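Side-chain contacts in extracellular solute-binding protein, family 5 (Chelativorans sp., PDB 6WM6), which binds EDTA and other aminopolycarboxylates in the periplasm, probably to hand them to an ABC transporter for uptake: residues A[157-162]-A[178-183]; A[213-218]-A[222-227]; A[365-370]-A[524-529]; A[53-58]-A[261-266]; A[387-390]-A[395-398]. All blocks are in the same frame, centred on the assembly; numbering follows the deposited sequence.

Interaction 1: A[157-162]-A[178-183]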
# COMPACT_ATOMS: atom_id res chain seq x y z
N HIS A 157 -4.03 10.42 -13.86
CA HIS A 157 -4.68 11.71 -14.01
C HIS A 157 -4.14 12.44 -15.24
O HIS A 157 -4.87 13.21 -15.87
CB HIS A 157 -4.51 12.58 -12.74
CG HIS A 157 -5.34 12.11 -11.58
ND1 HIS A 157 -4.82 11.31 -10.58
CD2 HIS A 157 -6.65 12.30 -11.26
CE1 HIS A 157 -5.78 11.04 -9.70
NE2 HIS A 157 -6.89 11.64 -10.08
N ASP A 158 -2.88 12.18 -15.60
CA ASP A 158 -2.31 12.79 -16.80
C ASP A 158 -2.95 12.28 -18.09
O ASP A 158 -2.78 12.93 -19.14
CB ASP A 158 -0.78 12.67 -16.84
CG ASP A 158 -0.27 11.26 -16.69
OD1 ASP A 158 -1.02 10.33 -16.37
OD2 ASP A 158 0.96 11.06 -16.90
N PHE A 159 -3.65 11.16 -18.06
CA PHE A 159 -4.35 10.65 -19.24
C PHE A 159 -5.65 11.41 -19.50
O PHE A 159 -6.22 11.28 -20.59
CB PHE A 159 -4.70 9.17 -19.09
CG PHE A 159 -3.54 8.23 -19.24
CD1 PHE A 159 -2.42 8.34 -18.43
CD2 PHE A 159 -3.59 7.19 -20.17
CE1 PHE A 159 -1.35 7.44 -18.57
CE2 PHE A 159 -2.53 6.31 -20.31
CZ PHE A 159 -1.42 6.43 -19.50
N ILE A 160 -6.14 12.18 -18.53
CA ILE A 160 -7.29 13.06 -18.76
C ILE A 160 -6.77 14.33 -19.42
O ILE A 160 -5.92 15.04 -18.88
CB ILE A 160 -8.01 13.38 -17.44
CG1 ILE A 160 -8.69 12.11 -16.88
CG2 ILE A 160 -9.03 14.52 -17.64
CD1 ILE A 160 -9.27 12.29 -15.49
N GLU A 161 -7.25 14.60 -20.62
CA GLU A 161 -6.82 15.75 -21.41
C GLU A 161 -7.72 16.97 -21.23
O GLU A 161 -7.22 18.11 -21.24
CB GLU A 161 -6.80 15.37 -22.90
CG GLU A 161 -6.20 16.41 -23.81
CD GLU A 161 -6.06 15.89 -25.23
OE1 GLU A 161 -6.99 15.21 -25.71
OE2 GLU A 161 -5.01 16.15 -25.85
N THR A 162 -9.02 16.76 -21.04
CA THR A 162 -9.96 17.84 -20.76
C THR A 162 -10.88 17.40 -19.64
O THR A 162 -11.28 16.24 -19.55
CB THR A 162 -10.79 18.30 -21.96
OG1 THR A 162 -11.65 17.25 -22.40
CG2 THR A 162 -9.89 18.76 -23.10
N GLU A 178 -6.03 8.89 -24.32
CA GLU A 178 -5.84 7.51 -24.72
C GLU A 178 -6.52 6.62 -23.70
O GLU A 178 -6.82 7.08 -22.59
CB GLU A 178 -4.36 7.16 -24.85
CG GLU A 178 -3.57 7.31 -23.57
CD GLU A 178 -2.10 7.03 -23.76
OE1 GLU A 178 -1.70 5.85 -23.74
OE2 GLU A 178 -1.33 8.00 -23.95
N PRO A 179 -6.77 5.36 -24.03
CA PRO A 179 -7.52 4.48 -23.11
C PRO A 179 -6.77 4.28 -21.80
O PRO A 179 -5.54 4.20 -21.76
CB PRO A 179 -7.64 3.17 -23.87
CG PRO A 179 -7.43 3.52 -25.32
CD PRO A 179 -6.49 4.69 -25.32
N PHE A 180 -7.53 4.15 -20.72
CA PHE A 180 -6.93 3.93 -19.40
C PHE A 180 -7.87 3.09 -18.55
O PHE A 180 -8.99 3.52 -18.20
CB PHE A 180 -6.59 5.25 -18.72
CG PHE A 180 -5.90 5.09 -17.39
CD1 PHE A 180 -4.65 4.52 -17.31
CD2 PHE A 180 -6.51 5.48 -16.22
CE1 PHE A 180 -4.03 4.35 -16.09
CE2 PHE A 180 -5.90 5.31 -15.00
CZ PHE A 180 -4.66 4.76 -14.93
N LEU A 181 -7.40 1.90 -18.19
CA LEU A 181 -8.18 0.96 -17.39
C LEU A 181 -8.56 1.52 -16.03
O LEU A 181 -9.71 1.36 -15.58
CB LEU A 181 -7.33 -0.29 -17.19
CG LEU A 181 -7.79 -1.27 -16.13
CD1 LEU A 181 -9.03 -1.94 -16.59
CD2 LEU A 181 -6.68 -2.29 -15.84
N GLY A 182 -7.63 2.16 -15.34
CA GLY A 182 -7.78 2.43 -13.92
C GLY A 182 -8.50 3.72 -13.58
O GLY A 182 -8.19 4.37 -12.57
N TRP A 183 -9.50 4.11 -14.37
CA TRP A 183 -10.14 5.40 -14.14
C TRP A 183 -10.89 5.46 -12.81
O TRP A 183 -11.03 6.55 -12.24
CB TRP A 183 -11.05 5.74 -15.32
CG TRP A 183 -12.23 4.84 -15.51
CD1 TRP A 183 -12.30 3.73 -16.31
CD2 TRP A 183 -13.52 4.98 -14.91
NE1 TRP A 183 -13.55 3.17 -16.23
CE2 TRP A 183 -14.32 3.92 -15.38
CE3 TRP A 183 -14.07 5.89 -14.00
CZ2 TRP A 183 -15.65 3.75 -14.97
CZ3 TRP A 183 -15.39 5.72 -13.61
CH2 TRP A 183 -16.15 4.67 -14.10
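The ring of Phe-159 lies against the side chains of Glu-178 and Phe-180. Its CD2/CE2 side does the touching. CD2 is 3.4 Å from Glu-178 CG, and CE2 is 3.6 Å from Glu-178 CD. The glutamate thus meets the ring obliquely, with the carboxylate plane turned 56° from the ring plane. Glu-178 CG sits between the backbone N and the carbonyl carbon (chi1 61°). The chain then runs extended past CG, which carries CG and CD across the CD2-CE2 bond of Phe-159. This holds for one of two modelled conformers of Phe-159.

Phe-180 comes over one face of the Phe-159 ring. Its CD1 lies 4.0 Å above the plane, displaced from the ring centre. The two rings are neither stacked nor T-shaped: their centroids are 4.9 Å apart and their planes meet at 39°. No hydrogen bond joins the two segments; Phe-159 pairs through its backbone with Ser-177, just before Glu-178.

Phe-180 is buried, and Gln-111 OE1 accepts from its backbone N. The Phe-159 side chain also touches Phe-176 of strand 171-176. The contact therefore joins the 3-10 turn entering strand 160-165, an outermost strand of the antiparallel sheet, to the loop leaving its partner strand 171-176.

Interaction 2: A[213-218]-A[222-227]; sequences EVPAWS and YMVESF
Val-214 and Val-224 each hold CG1 anti to the backbone N (chi1 -178° and 179°), and these two methyl groups meet across the contact at 3.7 Å between Val-214 CG1 and Val-224 CG1. The other branch of Val-214 reaches the aromatic ring, with CG2 3.8 Å from Phe-227 CD2. Phe-227 CB lies close to both methyls of Val-214. Next along, Val-224 CB packs on Pro-215 O, and Val-224 CG2 comes near Pro-215 CG.

Strand 222-228 is an outermost strand of a four-stranded mixed sheet, and strand 232-237 is its neighbour. The loop 213-218 follows helix 202-212 and runs back along this strand in nearly the reverse direction. It is not bonded to it as a further strand. Two waters bridge the backbones in the middle of the contact. One molecule donates to Pro-215 O and Trp-217 O and accepts from Val-224 N at 2.8 Å. A second donates to Ala-216 O and to Val-224 O.

Ser-218 provides the direct bond. Its OG donates to Tyr-222 O at 2.6 Å, tilted 27° from the carbonyl plane. The same OG is hydrogen-bonded to Gly-220 N, so the hydroxyl braces the short turn between the segments. Beside it, Ser-218 CB rests on Met-223 CB at 3.7 Å. The methionine is bent at chi3, and its CE ends 3.6 Å from Ala-216 O.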
# COMPACT_ATOMS: atom_id res chain seq x y z
N GLU A 213 -0.58 22.90 6.74
CA GLU A 213 -1.56 23.38 7.70
C GLU A 213 -2.44 22.25 8.21
O GLU A 213 -2.83 21.36 7.44
CB GLU A 213 -2.45 24.45 7.09
CG GLU A 213 -1.72 25.69 6.59
CD GLU A 213 -0.91 26.36 7.68
OE1 GLU A 213 0.29 26.62 7.46
OE2 GLU A 213 -1.47 26.62 8.77
N VAL A 214 -2.76 22.29 9.49
CA VAL A 214 -3.78 21.37 10.02
C VAL A 214 -5.10 21.72 9.35
O VAL A 214 -5.50 22.91 9.35
CB VAL A 214 -3.89 21.52 11.55
CG1 VAL A 214 -4.92 20.54 12.10
CG2 VAL A 214 -2.53 21.29 12.21
N PRO A 215 -5.80 20.77 8.74
CA PRO A 215 -6.98 21.15 7.96
C PRO A 215 -8.11 21.60 8.88
O PRO A 215 -8.46 20.90 9.83
CB PRO A 215 -7.34 19.87 7.20
CG PRO A 215 -6.66 18.75 7.98
CD PRO A 215 -5.43 19.35 8.57
N ALA A 216 -8.69 22.76 8.56
CA ALA A 216 -9.86 23.27 9.26
C ALA A 216 -11.17 22.85 8.59
O ALA A 216 -12.24 22.97 9.19
CB ALA A 216 -9.80 24.80 9.33
N TRP A 217 -11.08 22.30 7.38
CA TRP A 217 -12.21 21.95 6.54
C TRP A 217 -12.43 20.44 6.55
O TRP A 217 -11.58 19.66 6.99
CB TRP A 217 -11.90 22.42 5.10
CG TRP A 217 -10.53 21.97 4.65
CD1 TRP A 217 -9.38 22.70 4.71
CD2 TRP A 217 -10.16 20.68 4.15
NE1 TRP A 217 -8.32 21.96 4.27
CE2 TRP A 217 -8.77 20.71 3.91
CE3 TRP A 217 -10.87 19.51 3.86
CZ2 TRP A 217 -8.07 19.60 3.41
CZ3 TRP A 217 -10.16 18.41 3.36
CH2 TRP A 217 -8.79 18.48 3.14
N SER A 218 -13.58 20.04 6.02
CA SER A 218 -13.87 18.63 5.84
C SER A 218 -14.93 18.44 4.77
O SER A 218 -15.82 19.28 4.62
CB SER A 218 -14.38 18.01 7.15
OG SER A 218 -14.79 16.68 6.91
N TYR A 222 -16.17 13.54 9.78
CA TYR A 222 -15.47 14.15 10.90
C TYR A 222 -14.64 15.34 10.42
O TYR A 222 -14.40 15.50 9.22
CB TYR A 222 -14.59 13.10 11.62
CG TYR A 222 -15.42 12.08 12.40
CD1 TYR A 222 -15.89 12.36 13.66
CD2 TYR A 222 -15.72 10.85 11.85
CE1 TYR A 222 -16.65 11.46 14.35
CE2 TYR A 222 -16.48 9.92 12.54
CZ TYR A 222 -16.94 10.24 13.79
OH TYR A 222 -17.73 9.35 14.51
N MET A 223 -14.21 16.17 11.37
CA MET A 223 -13.33 17.29 11.07
C MET A 223 -12.39 17.49 12.25
O MET A 223 -12.73 17.13 13.37
CB MET A 223 -14.15 18.55 10.77
CG MET A 223 -14.92 19.11 11.96
SD MET A 223 -16.16 20.33 11.44
CE MET A 223 -15.20 21.48 10.49
N VAL A 224 -11.23 18.08 12.00
CA VAL A 224 -10.24 18.25 13.05
C VAL A 224 -10.65 19.37 14.00
O VAL A 224 -10.92 20.51 13.57
CB VAL A 224 -8.85 18.50 12.45
CG1 VAL A 224 -7.81 18.72 13.58
CG2 VAL A 224 -8.43 17.36 11.58
N GLU A 225 -10.72 19.05 15.28
CA GLU A 225 -10.89 20.02 16.36
C GLU A 225 -9.55 20.57 16.85
O GLU A 225 -9.45 21.78 17.09
CB GLU A 225 -11.66 19.39 17.52
CG GLU A 225 -11.92 20.34 18.69
CD GLU A 225 -12.64 19.67 19.84
OE1 GLU A 225 -12.05 18.80 20.51
OE2 GLU A 225 -13.83 20.00 20.08
N SER A 226 -8.55 19.71 17.02
CA SER A 226 -7.25 20.15 17.49
C SER A 226 -6.18 19.14 17.09
O SER A 226 -6.46 17.97 16.82
CB SER A 226 -7.21 20.33 19.01
OG SER A 226 -7.41 19.09 19.67
N PHE A 227 -4.94 19.62 17.08
CA PHE A 227 -3.77 18.79 16.83
C PHE A 227 -2.68 19.17 17.82
O PHE A 227 -2.26 20.33 17.85
CB PHE A 227 -3.25 18.96 15.41
CG PHE A 227 -2.00 18.19 15.12
CD1 PHE A 227 -1.94 16.83 15.35
CD2 PHE A 227 -0.88 18.83 14.61
CE1 PHE A 227 -0.79 16.11 15.08
CE2 PHE A 227 0.27 18.12 14.33
CZ PHE A 227 0.31 16.76 14.55
O HOH W 1 -10.62 19.16 9.45
O HOH W 2 -12.18 22.07 11.84

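Interaction 3: A[365-370]-A[524-529]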
# COMPACT_ATOMS: atom_id res chain seq x y z
N ASP A 365 2.32 -19.28 -10.00
CA ASP A 365 3.62 -19.45 -9.33
C ASP A 365 4.73 -19.50 -10.39
O ASP A 365 5.32 -20.53 -10.72
CB ASP A 365 3.64 -20.69 -8.44
CG ASP A 365 4.94 -20.80 -7.66
OD1 ASP A 365 5.72 -19.83 -7.70
OD2 ASP A 365 5.16 -21.85 -7.02
N ARG A 366 5.02 -18.32 -10.92
CA ARG A 366 6.08 -18.14 -11.91
C ARG A 366 7.46 -18.28 -11.27
O ARG A 366 8.42 -18.67 -11.95
CB ARG A 366 5.88 -16.80 -12.60
CG ARG A 366 4.56 -16.81 -13.38
CD ARG A 366 4.19 -15.51 -14.13
NE ARG A 366 2.94 -15.78 -14.84
CZ ARG A 366 1.74 -15.34 -14.49
NH1 ARG A 366 1.59 -14.47 -13.51
NH2 ARG A 366 0.68 -15.76 -15.16
N ARG A 367 7.57 -17.99 -9.98
CA ARG A 367 8.79 -18.23 -9.20
C ARG A 367 9.17 -19.71 -9.21
O ARG A 367 10.27 -20.09 -9.64
CB ARG A 367 8.50 -17.73 -7.78
CG ARG A 367 9.63 -17.85 -6.77
CD ARG A 367 9.13 -17.46 -5.38
NE ARG A 367 8.33 -18.50 -4.75
CZ ARG A 367 7.94 -18.49 -3.49
NH1 ARG A 367 8.22 -17.48 -2.71
NH2 ARG A 367 7.27 -19.53 -2.99
N GLY A 368 8.25 -20.57 -8.77
CA GLY A 368 8.53 -21.99 -8.70
C GLY A 368 8.68 -22.63 -10.06
O GLY A 368 9.43 -23.59 -10.21
N ALA A 369 7.98 -22.10 -11.07
CA ALA A 369 8.11 -22.63 -12.42
C ALA A 369 9.55 -22.55 -12.91
O ALA A 369 9.96 -23.32 -13.78
CB ALA A 369 7.20 -21.87 -13.38
N ARG A 370 10.34 -21.63 -12.38
CA ARG A 370 11.73 -21.42 -12.76
C ARG A 370 12.70 -22.07 -11.81
O ARG A 370 13.91 -21.92 -11.98
CB ARG A 370 11.99 -19.91 -12.86
CG ARG A 370 11.35 -19.33 -14.11
CD ARG A 370 11.07 -17.81 -14.01
NE ARG A 370 10.49 -17.39 -15.28
CZ ARG A 370 9.24 -17.62 -15.66
NH1 ARG A 370 8.38 -18.16 -14.81
NH2 ARG A 370 8.86 -17.27 -16.88
N LEU A 524 13.99 -9.79 -8.68
CA LEU A 524 12.98 -9.58 -7.64
C LEU A 524 12.34 -10.92 -7.30
O LEU A 524 11.73 -11.57 -8.17
CB LEU A 524 11.94 -8.55 -8.09
CG LEU A 524 10.92 -8.12 -7.05
CD1 LEU A 524 11.58 -7.46 -5.88
CD2 LEU A 524 9.92 -7.16 -7.72
N PHE A 525 12.50 -11.34 -6.05
CA PHE A 525 12.02 -12.64 -5.56
C PHE A 525 10.87 -12.42 -4.59
O PHE A 525 11.10 -11.90 -3.49
CB PHE A 525 13.19 -13.33 -4.86
CG PHE A 525 12.87 -14.68 -4.25
CD1 PHE A 525 12.80 -15.82 -5.02
CD2 PHE A 525 12.73 -14.81 -2.88
CE1 PHE A 525 12.57 -17.06 -4.45
CE2 PHE A 525 12.46 -16.04 -2.30
CZ PHE A 525 12.39 -17.18 -3.09
N PRO A 526 9.65 -12.75 -4.98
CA PRO A 526 8.51 -12.58 -4.07
C PRO A 526 8.51 -13.68 -3.02
O PRO A 526 8.91 -14.82 -3.30
CB PRO A 526 7.30 -12.71 -5.00
CG PRO A 526 7.76 -13.69 -6.09
CD PRO A 526 9.26 -13.44 -6.23
N ILE A 527 8.03 -13.34 -1.82
CA ILE A 527 8.05 -14.26 -0.68
C ILE A 527 6.62 -14.58 -0.25
O ILE A 527 6.07 -15.62 -0.63
CB ILE A 527 8.96 -13.71 0.43
CG1 ILE A 527 10.40 -13.53 -0.09
CG2 ILE A 527 8.96 -14.64 1.63
CD1 ILE A 527 11.33 -12.76 0.83
N TYR A 528 5.98 -13.72 0.52
CA TYR A 528 4.58 -13.92 0.92
C TYR A 528 4.07 -12.60 1.49
O TYR A 528 4.83 -11.70 1.84
CB TYR A 528 4.41 -15.08 1.90
CG TYR A 528 5.12 -14.98 3.22
CD1 TYR A 528 4.72 -14.04 4.17
CD2 TYR A 528 6.18 -15.83 3.56
CE1 TYR A 528 5.35 -13.93 5.41
CE2 TYR A 528 6.81 -15.72 4.78
CZ TYR A 528 6.40 -14.78 5.69
OH TYR A 528 6.99 -14.64 6.94
N GLN A 529 2.74 -12.53 1.61
CA GLN A 529 2.07 -11.33 2.11
C GLN A 529 2.25 -11.16 3.61
O GLN A 529 2.20 -12.11 4.39
CB GLN A 529 0.57 -11.46 1.80
CG GLN A 529 0.20 -11.27 0.33
CD GLN A 529 -1.14 -11.85 0.05
OE1 GLN A 529 -1.28 -13.04 -0.19
NE2 GLN A 529 -2.15 -10.99 0.04
O HOH W 3 7.41 -17.92 0.05
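Arg-367 runs past the Phe-525 ring at a slant and ends on the backbone of the strand. Its CG is anti to the backbone N, and the chain stays extended through chi2, which brings CD to 3.6 Å from Phe-525 CE1. The bend at chi3 (77°) then turns NE and the guanidinium so that NH1 meets Pro-526 O. The guanidinium plane is 20° from the ring plane.

NH1 makes the polar contact. It donates to Pro-526 O at 2.8 Å, with the acceptor near the guanidinium plane and an N-H...O angle of 149°. The same NH1 donates to a water at 2.9 Å, and this water donates to Ile-527 O at 2.7 Å. Two successive carbonyls are thus tied to one nitrogen, one directly and one through water. CD also lies about 4.1 Å from Pro-526 CG.

Strand 524-537 belongs to the large mixed sheet and pairs with strand 305-311. The arginine comes from the short, weakly bonded helix 366-369. Asp-365 is the N-cap of this helix: OD1 accepts from Gly-368 N at 2.8 Å, met from above the carboxylate plane. Arg-366 in this helix and Arg-370 just after it turn to helix 504-521. Arg-366 forms salt bridges with Asp-515 and Glu-516 there, and Arg-370 with Glu-516 and Asp-520.

Interaction 4: A[53-58]-A[261-266]. With EDO (1,2-ethanediol), chain H; SO4 (sulfate ion), chain B.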
# COMPACT_ATOMS: atom_id res chain seq x y z
N ALA A 53 -4.55 4.24 17.68
CA ALA A 53 -3.12 4.51 17.72
C ALA A 53 -2.54 4.54 16.32
O ALA A 53 -2.85 3.68 15.49
CB ALA A 53 -2.39 3.42 18.51
N VAL A 54 -1.66 5.53 16.05
CA VAL A 54 -0.92 5.59 14.79
C VAL A 54 0.56 5.71 15.10
O VAL A 54 0.94 6.21 16.16
CB VAL A 54 -1.39 6.73 13.87
CG1 VAL A 54 -2.87 6.52 13.53
CG2 VAL A 54 -1.15 8.07 14.50
N THR A 55 1.39 5.24 14.16
CA THR A 55 2.81 5.01 14.40
C THR A 55 3.73 6.13 13.93
O THR A 55 4.94 6.06 14.17
CB THR A 55 3.25 3.70 13.72
OG1 THR A 55 3.02 3.79 12.31
CG2 THR A 55 2.49 2.51 14.28
N ARG A 56 3.20 7.16 13.27
CA ARG A 56 4.00 8.29 12.83
C ARG A 56 3.37 9.59 13.31
O ARG A 56 2.14 9.69 13.44
CB ARG A 56 4.09 8.36 11.29
CG ARG A 56 4.59 7.12 10.58
CD ARG A 56 4.43 7.30 9.07
NE ARG A 56 4.89 6.15 8.30
CZ ARG A 56 6.12 6.01 7.82
NH1 ARG A 56 7.03 6.95 8.03
NH2 ARG A 56 6.43 4.93 7.12
N ASP A 57 4.20 10.60 13.55
CA ASP A 57 3.70 11.96 13.72
C ASP A 57 3.17 12.47 12.38
O ASP A 57 3.50 11.93 11.32
CB ASP A 57 4.80 12.87 14.25
CG ASP A 57 4.29 14.24 14.70
OD1 ASP A 57 3.09 14.42 14.96
OD2 ASP A 57 5.13 15.18 14.80
N ILE A 58 2.33 13.50 12.43
CA ILE A 58 1.77 14.12 11.23
C ILE A 58 2.52 15.43 11.00
O ILE A 58 2.33 16.40 11.74
CB ILE A 58 0.27 14.40 11.37
CG1 ILE A 58 -0.51 13.16 11.81
CG2 ILE A 58 -0.26 14.94 10.04
CD1 ILE A 58 -0.47 12.03 10.83
N THR A 261 5.89 -1.22 19.27
CA THR A 261 5.89 -2.33 20.22
C THR A 261 5.28 -1.95 21.57
O THR A 261 5.04 -2.84 22.39
CB THR A 261 7.31 -2.87 20.41
OG1 THR A 261 8.15 -1.84 20.94
CG2 THR A 261 7.87 -3.34 19.07
N GLN A 262 5.02 -0.67 21.81
CA GLN A 262 4.30 -0.23 22.99
C GLN A 262 2.80 -0.09 22.75
O GLN A 262 2.08 0.36 23.65
CB GLN A 262 4.86 1.11 23.48
CG GLN A 262 6.32 1.06 23.88
CD GLN A 262 6.89 2.43 24.20
OE1 GLN A 262 6.25 3.45 23.95
NE2 GLN A 262 8.09 2.45 24.75
N GLN A 263 2.31 -0.45 21.57
CA GLN A 263 0.90 -0.20 21.25
C GLN A 263 -0.02 -1.17 21.98
O GLN A 263 -1.10 -0.77 22.44
CB GLN A 263 0.70 -0.23 19.74
CG GLN A 263 1.41 0.95 19.06
CD GLN A 263 0.99 1.22 17.62
OE1 GLN A 263 1.48 2.17 17.01
NE2 GLN A 263 0.10 0.41 17.08
N LEU A 264 0.39 -2.43 22.15
CA LEU A 264 -0.48 -3.36 22.87
C LEU A 264 -0.59 -2.98 24.35
O LEU A 264 -1.67 -3.10 24.95
CB LEU A 264 0.03 -4.79 22.69
CG LEU A 264 -0.94 -5.93 22.99
CD1 LEU A 264 -2.29 -5.78 22.33
CD2 LEU A 264 -0.28 -7.24 22.55
N THR A 265 0.49 -2.48 24.94
CA THR A 265 0.42 -2.00 26.32
C THR A 265 -0.55 -0.83 26.45
O THR A 265 -1.35 -0.78 27.39
CB THR A 265 1.82 -1.61 26.81
OG1 THR A 265 2.65 -2.78 26.85
CG2 THR A 265 1.76 -0.98 28.20
N ALA A 266 -0.51 0.10 25.49
CA ALA A 266 -1.42 1.24 25.52
C ALA A 266 -2.88 0.79 25.41
O ALA A 266 -3.78 1.38 26.03
CB ALA A 266 -1.07 2.21 24.39
C1 EDO H . -1.63 2.98 11.95
O1 EDO H . -0.28 3.46 12.06
C2 EDO H . -2.25 3.45 10.64
O2 EDO H . -2.07 2.45 9.62
S SO4 B . 3.65 2.87 4.09
O1 SO4 B . 2.24 3.27 4.15
O2 SO4 B . 4.27 3.11 5.38
O3 SO4 B . 3.74 1.43 3.74
O4 SO4 B . 4.32 3.67 3.06
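A junction between the end of a sheet strand and the start of a helix brings Ala-53, Thr-55 and Gln-263 together. Strand 49-54 belongs to the four-stranded mixed sheet, and Ala-53 also makes a backbone hydrogen bond with Val-274 of strand 274-275. Helix 263-268 begins at Gln-263. The amide group of this glutamine reaches across to the strand end. Its CG is anti to the carbonyl carbon (chi1 -67°) and the chain is extended beyond CG. Gln-263 CD lies 4.1 Å from Ala-53 CB and 3.9 Å from Thr-55 CG2. The side chains of Thr-55 and Gln-263 cross at about a right angle. Which way round the amide lies is doubtful.

Thr-55 has another partner, met by its backbone N and weakly by OG1. This is O1 of a bound 1,2-ethanediol, 3.2 Å from Thr-55 N and 3.3 Å from Thr-55 OG1. Further on, Arg-56 NH2 makes a weak bond to sulfate O2 at 3.3 Å, approached roughly in the plane of the guanidinium. Tyr-460 OH and Ala-71 N also bind this sulfate.

Both small molecules probably come from the crystallisation liquor, and the side-chain bonds to them are weak. Between the segments, what is secure is a buried contact of an amide-bearing side chain with two methyl groups, van der Waals in kind.

Interaction 5: A[387-390]-A[395-398]; sequences AGYK and SLLD
The Tyr-389 ring is met obliquely by Leu-396, Leu-397 O and Asp-398, while Ala-387 CB lies at its edge, in plane. Tyr-389 CD2 meets all three. It is 3.9 Å from Leu-396 CD2. Leu-397 O is nearer, 3.3 Å from Tyr-389 CD2, and Asp-398 CA lies 3.7 Å from the same atom. The carboxylate plane of Asp-398 is turned 67° from the ring. Asp-398 CB passes Tyr-389 CE2 at 4.1 Å, and Asp-398 OD1 is bonded to Ser-400 OG and Lys-402 N. The ring hydroxyl is hydrogen-bonded to Asp-320, next to helix 321-330.

Two backbone bonds close the pair. Lys-390 N donates to Leu-397 O at 3.1 Å, and Leu-397 N donates to Lys-390 O at 2.7 Å. The side chains of Lys-390 and Leu-397 lie on the same face of the sheet. A water donates to both Gly-388 O and Asp-398 O.

Gly-388 has a positive phi (100°) and ends helix 377-386 in a Schellman motif. After Tyr-389 the chain enters strand 390-392. Lys-390 and Leu-397 form an antiparallel hydrogen-bonded pair, as in a beta hairpin, here a small two-stranded one set right after a helix.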
# COMPACT_ATOMS: atom_id res chain seq x y z
N ALA A 387 28.24 -21.16 -15.48
CA ALA A 387 28.65 -19.80 -15.75
C ALA A 387 30.12 -19.54 -15.46
O ALA A 387 30.58 -18.42 -15.65
CB ALA A 387 27.78 -18.84 -14.92
N GLY A 388 30.86 -20.56 -15.03
CA GLY A 388 32.29 -20.43 -14.83
C GLY A 388 32.75 -20.20 -13.41
O GLY A 388 33.95 -20.05 -13.18
N TYR A 389 31.83 -20.14 -12.45
CA TYR A 389 32.23 -20.01 -11.06
C TYR A 389 32.78 -21.34 -10.55
O TYR A 389 32.48 -22.42 -11.08
CB TYR A 389 31.01 -19.64 -10.19
CG TYR A 389 30.43 -18.26 -10.44
CD1 TYR A 389 29.62 -18.00 -11.54
CD2 TYR A 389 30.68 -17.22 -9.57
CE1 TYR A 389 29.11 -16.76 -11.78
CE2 TYR A 389 30.16 -15.95 -9.80
CZ TYR A 389 29.36 -15.73 -10.89
OH TYR A 389 28.85 -14.47 -11.12
N LYS A 390 33.58 -21.27 -9.50
CA LYS A 390 34.19 -22.45 -8.90
C LYS A 390 34.25 -22.28 -7.40
O LYS A 390 34.42 -21.18 -6.89
CB LYS A 390 35.61 -22.68 -9.43
CG LYS A 390 35.65 -23.02 -10.91
CD LYS A 390 37.00 -23.59 -11.30
CE LYS A 390 36.94 -24.21 -12.68
NZ LYS A 390 38.18 -24.96 -12.99
N SER A 395 34.93 -21.22 -0.46
CA SER A 395 34.55 -19.89 -0.93
C SER A 395 34.30 -19.94 -2.43
O SER A 395 35.04 -20.60 -3.18
CB SER A 395 35.65 -18.87 -0.62
OG SER A 395 35.76 -18.66 0.78
N LEU A 396 33.27 -19.24 -2.87
CA LEU A 396 32.93 -19.18 -4.29
C LEU A 396 33.85 -18.19 -5.00
O LEU A 396 34.06 -17.07 -4.53
CB LEU A 396 31.48 -18.76 -4.46
CG LEU A 396 30.92 -18.86 -5.88
CD1 LEU A 396 30.87 -20.31 -6.31
CD2 LEU A 396 29.56 -18.17 -5.99
N LEU A 397 34.40 -18.62 -6.13
CA LEU A 397 35.22 -17.77 -6.99
C LEU A 397 34.44 -17.38 -8.24
O LEU A 397 33.74 -18.22 -8.83
CB LEU A 397 36.48 -18.52 -7.45
CG LEU A 397 37.35 -19.17 -6.38
CD1 LEU A 397 38.56 -19.86 -7.03
CD2 LEU A 397 37.80 -18.15 -5.36
N ASP A 398 34.57 -16.13 -8.64
CA ASP A 398 33.97 -15.67 -9.89
C ASP A 398 34.76 -16.27 -11.06
O ASP A 398 35.83 -16.85 -10.87
CB ASP A 398 33.89 -14.14 -9.93
CG ASP A 398 35.22 -13.44 -10.03
OD1 ASP A 398 36.22 -14.04 -10.46
OD2 ASP A 398 35.27 -12.23 -9.66
O HOH W 4 36.09 -19.60 -11.15

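In the fold
Interactions 2 and 4 reach the same four-stranded sheet, which has strands 49-54 and 222-228 as its outermost members. They touch: Phe-227 CZ lies 3.5 Å from Ile-58 O. Both interactions 1 and 2 fall inside the long loop closed by interaction 4. Interaction 1 belongs to a separate antiparallel sheet of four strands, its centre about 32 Å from that of interaction 2. Interaction 3 lies on the large mixed sheet. Tyr-460, on strand 456-462 of that sheet, also binds the sulfate met by Arg-56 of interaction 4; interactions 3 and 4 are about 17 Å apart between nearest atoms. Interaction 5 is nested in the loop closed by interaction 3, with centres about 25 Å apart.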